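Local atomic coordinates of 3-HSA hydroxylase, oxygenase (PDB entry 2RFQ), a protein that hydroxylates the steroid catabolite 3-HSA next to its phenolic hydroxyl, using reduced FMN and oxygen, as the oxygenase component of a two-component monooxygenase in cholesterol breakdown. Residues A[44-53]-A[65-75]. Sequence-based numbering, arbitrary orientation.
Sequences LQETGFFRLL and PVLFYSAVRKI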
loop_
_atom_site.group_PDB
_atom_site.type_symbol
_atom_site.label_atom_id
_atom_site.label_comp_id
_atom_site.label_asym_id
_atom_site.label_seq_id
_atom_site.Cartn_x
_atom_site.Cartn_y
_atom_site.Cartn_z
ATOM N N LEU A 44 15.303 -9.683 35.353
ATOM C CA LEU A 44 15.121 -10.615 34.225
ATOM C C LEU A 44 15.826 -11.954 34.507
ATOM O O LEU A 44 15.238 -13.037 34.306
ATOM C CB LEU A 44 15.613 -9.995 32.919
ATOM C CG LEU A 44 14.658 -8.921 32.373
ATOM C CD1 LEU A 44 15.405 -8.102 31.330
ATOM C CD2 LEU A 44 13.363 -9.551 31.815
ATOM N N GLN A 45 17.052 -11.873 35.021
ATOM C CA GLN A 45 17.814 -13.068 35.392
ATOM C C GLN A 45 17.012 -13.884 36.426
ATOM O O GLN A 45 16.851 -15.101 36.288
ATOM C CB GLN A 45 19.190 -12.689 35.955
ATOM C CG GLN A 45 19.993 -13.882 36.481
ATOM C CD GLN A 45 21.345 -13.491 37.060
ATOM O OE1 GLN A 45 22.088 -12.710 36.477
ATOM N NE2 GLN A 45 21.667 -14.036 38.221
ATOM N N GLU A 46 16.486 -13.197 37.436
ATOM C CA GLU A 46 15.741 -13.878 38.498
ATOM C C GLU A 46 14.441 -14.539 38.024
ATOM O O GLU A 46 13.962 -15.474 38.662
ATOM C CB GLU A 46 15.511 -12.941 39.683
ATOM C CG GLU A 46 16.811 -12.566 40.380
ATOM C CD GLU A 46 16.661 -11.393 41.341
ATOM O OE1 GLU A 46 15.561 -10.788 41.410
ATOM O OE2 GLU A 46 17.662 -11.071 42.021
ATOM N N THR A 47 13.893 -14.098 36.892
ATOM C CA THR A 47 12.702 -14.788 36.352
ATOM C C THR A 47 13.056 -16.164 35.787
ATOM O O THR A 47 12.177 -16.993 35.625
ATOM C CB THR A 47 12.014 -14.022 35.213
ATOM O OG1 THR A 47 12.854 -14.015 34.029
ATOM C CG2 THR A 47 11.652 -12.604 35.662
ATOM N N GLY A 48 14.331 -16.374 35.466
ATOM C CA GLY A 48 14.766 -17.567 34.736
ATOM C C GLY A 48 14.857 -17.372 33.231
ATOM O O GLY A 48 15.229 -18.286 32.491
ATOM N N PHE A 49 14.519 -16.170 32.765
ATOM C CA PHE A 49 14.473 -15.890 31.337
ATOM C C PHE A 49 15.744 -16.284 30.576
ATOM O O PHE A 49 15.663 -16.913 29.525
ATOM C CB PHE A 49 14.186 -14.399 31.058
ATOM C CG PHE A 49 14.381 -14.058 29.595
ATOM C CD1 PHE A 49 13.415 -14.448 28.651
ATOM C CD2 PHE A 49 15.550 -13.433 29.157
ATOM C CE1 PHE A 49 13.611 -14.219 27.281
ATOM C CE2 PHE A 49 15.753 -13.167 27.787
ATOM C CZ PHE A 49 14.771 -13.578 26.841
ATOM N N PHE A 50 16.906 -15.871 31.076
ATOM C CA PHE A 50 18.149 -16.131 30.329
ATOM C C PHE A 50 18.464 -17.631 30.264
ATOM O O PHE A 50 19.153 -18.075 29.349
ATOM C CB PHE A 50 19.323 -15.318 30.871
ATOM C CG PHE A 50 19.146 -13.831 30.678
ATOM C CD1 PHE A 50 19.133 -13.290 29.397
ATOM C CD2 PHE A 50 18.945 -12.998 31.774
ATOM C CE1 PHE A 50 18.914 -11.914 29.196
ATOM C CE2 PHE A 50 18.728 -11.605 31.590
ATOM C CZ PHE A 50 18.725 -11.081 30.304
ATOM N N ARG A 51 17.910 -18.392 31.205
ATOM C CA ARG A 51 18.107 -19.849 31.209
ATOM C C ARG A 51 17.233 -20.587 30.193
ATOM O O ARG A 51 17.421 -21.784 29.987
ATOM C CB ARG A 51 17.827 -20.425 32.610
ATOM C CG ARG A 51 18.729 -19.857 33.671
ATOM C CD ARG A 51 18.565 -20.685 34.942
ATOM N NE ARG A 51 19.587 -20.382 35.939
ATOM C CZ ARG A 51 20.842 -20.841 35.928
ATOM N NH1 ARG A 51 21.292 -21.632 34.940
ATOM N NH2 ARG A 51 21.660 -20.503 36.922
ATOM N N LEU A 52 16.291 -19.890 29.557
ATOM C CA LEU A 52 15.329 -20.571 28.690
ATOM C C LEU A 52 15.962 -21.465 27.613
ATOM O O LEU A 52 15.553 -22.616 27.482
ATOM C CB LEU A 52 14.340 -19.596 28.058
ATOM C CG LEU A 52 13.211 -19.153 28.989
ATOM C CD1 LEU A 52 12.389 -18.048 28.300
ATOM C CD2 LEU A 52 12.311 -20.312 29.384
ATOM N N LEU A 53 16.929 -20.941 26.854
ATOM C CA LEU A 53 17.593 -21.764 25.821
ATOM C C LEU A 53 18.957 -22.321 26.274
ATOM O O LEU A 53 19.721 -22.863 25.456
ATOM C CB LEU A 53 17.734 -21.003 24.497
ATOM C CG LEU A 53 16.399 -20.575 23.864
ATOM C CD1 LEU A 53 16.687 -19.835 22.577
ATOM C CD2 LEU A 53 15.477 -21.759 23.571
ATOM N N PRO A 65 11.507 -23.600 21.569
ATOM C CA PRO A 65 11.874 -22.239 21.144
ATOM C C PRO A 65 10.699 -21.286 21.093
ATOM O O PRO A 65 10.907 -20.078 21.251
ATOM C CB PRO A 65 12.536 -22.438 19.759
ATOM C CG PRO A 65 12.026 -23.784 19.300
ATOM C CD PRO A 65 11.826 -24.614 20.549
ATOM N N VAL A 66 9.478 -21.808 20.923
ATOM C CA VAL A 66 8.300 -20.920 20.924
ATOM C C VAL A 66 8.145 -20.272 22.308
ATOM O O VAL A 66 7.755 -19.123 22.417
ATOM C CB VAL A 66 7.013 -21.599 20.447
ATOM C CG1 VAL A 66 5.814 -20.645 20.598
ATOM C CG2 VAL A 66 7.174 -22.020 18.973
ATOM N N LEU A 67 8.452 -21.009 23.363
ATOM C CA LEU A 67 8.394 -20.418 24.705
ATOM C C LEU A 67 9.376 -19.244 24.804
ATOM O O LEU A 67 9.020 -18.179 25.313
ATOM C CB LEU A 67 8.707 -21.482 25.768
ATOM C CG LEU A 67 8.887 -20.932 27.194
ATOM C CD1 LEU A 67 7.683 -20.210 27.749
ATOM C CD2 LEU A 67 9.269 -22.059 28.147
ATOM N N PHE A 68 10.589 -19.432 24.287
ATOM C CA PHE A 68 11.600 -18.378 24.327
ATOM C C PHE A 68 11.107 -17.135 23.572
ATOM O O PHE A 68 11.164 -16.008 24.112
ATOM C CB PHE A 68 12.933 -18.852 23.733
ATOM C CG PHE A 68 13.961 -17.760 23.659
ATOM C CD1 PHE A 68 14.643 -17.355 24.805
ATOM C CD2 PHE A 68 14.238 -17.126 22.439
ATOM C CE1 PHE A 68 15.596 -16.327 24.751
ATOM C CE2 PHE A 68 15.171 -16.071 22.384
ATOM C CZ PHE A 68 15.848 -15.684 23.533
ATOM N N TYR A 69 10.600 -17.319 22.340
ATOM C CA TYR A 69 10.170 -16.143 21.570
ATOM C C TYR A 69 8.920 -15.485 22.162
ATOM O O TYR A 69 8.748 -14.267 22.048
ATOM C CB TYR A 69 9.995 -16.455 20.081
ATOM C CG TYR A 69 11.276 -16.885 19.421
ATOM C CD1 TYR A 69 12.397 -16.051 19.401
ATOM C CD2 TYR A 69 11.372 -18.147 18.837
ATOM C CE1 TYR A 69 13.597 -16.463 18.802
ATOM C CE2 TYR A 69 12.558 -18.573 18.220
ATOM C CZ TYR A 69 13.653 -17.725 18.196
ATOM O OH TYR A 69 14.817 -18.170 17.583
ATOM N N SER A 70 8.081 -16.287 22.822
ATOM C CA SER A 70 6.888 -15.775 23.523
ATOM C C SER A 70 7.322 -14.883 24.683
ATOM O O SER A 70 6.717 -13.830 24.922
ATOM C CB SER A 70 6.039 -16.946 24.020
ATOM O OG SER A 70 5.523 -17.638 22.887
ATOM N N ALA A 71 8.388 -15.289 25.371
ATOM C CA ALA A 71 8.943 -14.493 26.491
ATOM C C ALA A 71 9.505 -13.173 25.973
ATOM O O ALA A 71 9.263 -12.097 26.543
ATOM C CB ALA A 71 10.006 -15.291 27.228
ATOM N N VAL A 72 10.227 -13.261 24.855
ATOM C CA VAL A 72 10.753 -12.072 24.184
ATOM C C VAL A 72 9.647 -11.097 23.797
ATOM O O VAL A 72 9.742 -9.890 24.084
ATOM C CB VAL A 72 11.573 -12.464 22.952
ATOM C CG1 VAL A 72 11.910 -11.217 22.098
ATOM C CG2 VAL A 72 12.882 -13.085 23.444
ATOM N N ARG A 73 8.620 -11.638 23.155
ATOM C CA ARG A 73 7.464 -10.840 22.748
ATOM C C ARG A 73 6.897 -10.077 23.939
ATOM O O ARG A 73 6.630 -8.869 23.848
ATOM C CB ARG A 73 6.378 -11.715 22.137
ATOM C CG ARG A 73 5.230 -10.908 21.594
ATOM C CD ARG A 73 4.168 -11.821 21.073
ATOM N NE ARG A 73 3.369 -12.346 22.171
ATOM C CZ ARG A 73 2.158 -12.898 22.020
ATOM N NH1 ARG A 73 1.586 -13.007 20.812
ATOM N NH2 ARG A 73 1.508 -13.353 23.086
ATOM N N LYS A 74 6.725 -10.779 25.062
ATOM C CA LYS A 74 6.195 -10.154 26.283
ATOM C C LYS A 74 7.099 -9.014 26.782
ATOM O O LYS A 74 6.623 -7.908 27.043
ATOM C CB LYS A 74 6.040 -11.226 27.372
ATOM C CG LYS A 74 5.418 -10.737 28.641
ATOM C CD LYS A 74 5.389 -11.822 29.733
ATOM C CE LYS A 74 4.525 -12.996 29.341
ATOM N NZ LYS A 74 3.062 -12.672 29.315
ATOM N N ILE A 75 8.394 -9.298 26.943
ATOM C CA ILE A 75 9.317 -8.255 27.437
ATOM C C ILE A 75 9.300 -7.026 26.537
ATOM O O ILE A 75 9.187 -5.878 27.018
ATOM C CB ILE A 75 10.752 -8.786 27.570
ATOM C CG1 ILE A 75 10.788 -9.967 28.551
ATOM C CG2 ILE A 75 11.711 -7.664 28.020
ATOM C CD1 ILE A 75 12.088 -10.784 28.403
#
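The backbone of 44-53 runs antiparallel to helix 65-75, pairing L44 with I75, F49 with A71 and L52 with F68, and the CA atoms approach most closely at the last pair, 6.1 Å. A Schellman motif at G48, whose positive phi suits glycine, ends helix 38-47, and T47 OG1 accepts the F49 N-H in an ST turn. With CG of F49 trans to the backbone N (chi1 170°), the ring reaches helix 65-75 between I75 and F68. I75 CD1 sits over its face, 3.9 Å from the centroid in a CH-pi contact, and also meets L44 CD2; A71 CB lies at the ring edge. The F49 and F68 rings are nearly parallel (21°) but slid apart, with F49 CZ 3.6 Å from F68 CE1. L53 CD1 covers one face of F68, 3.7 Å from the ring centroid, V72 CG2 of its own helix lies over the other, and L52 CB is at the edge. Replacing F68 by alanine would probably open a gap beneath L53 and deprive F49 of its aromatic neighbour. L52 CD2 meets L67 CD2 at 3.7 Å. This wholly apolar, buried packing lies within the N-terminal helical domain of the acyl-CoA dehydrogenase fold: helix 80-96 packs on L44, F49 and V72, while helix 233-266 touches F68 and V72 and helix 277-309 touches P65.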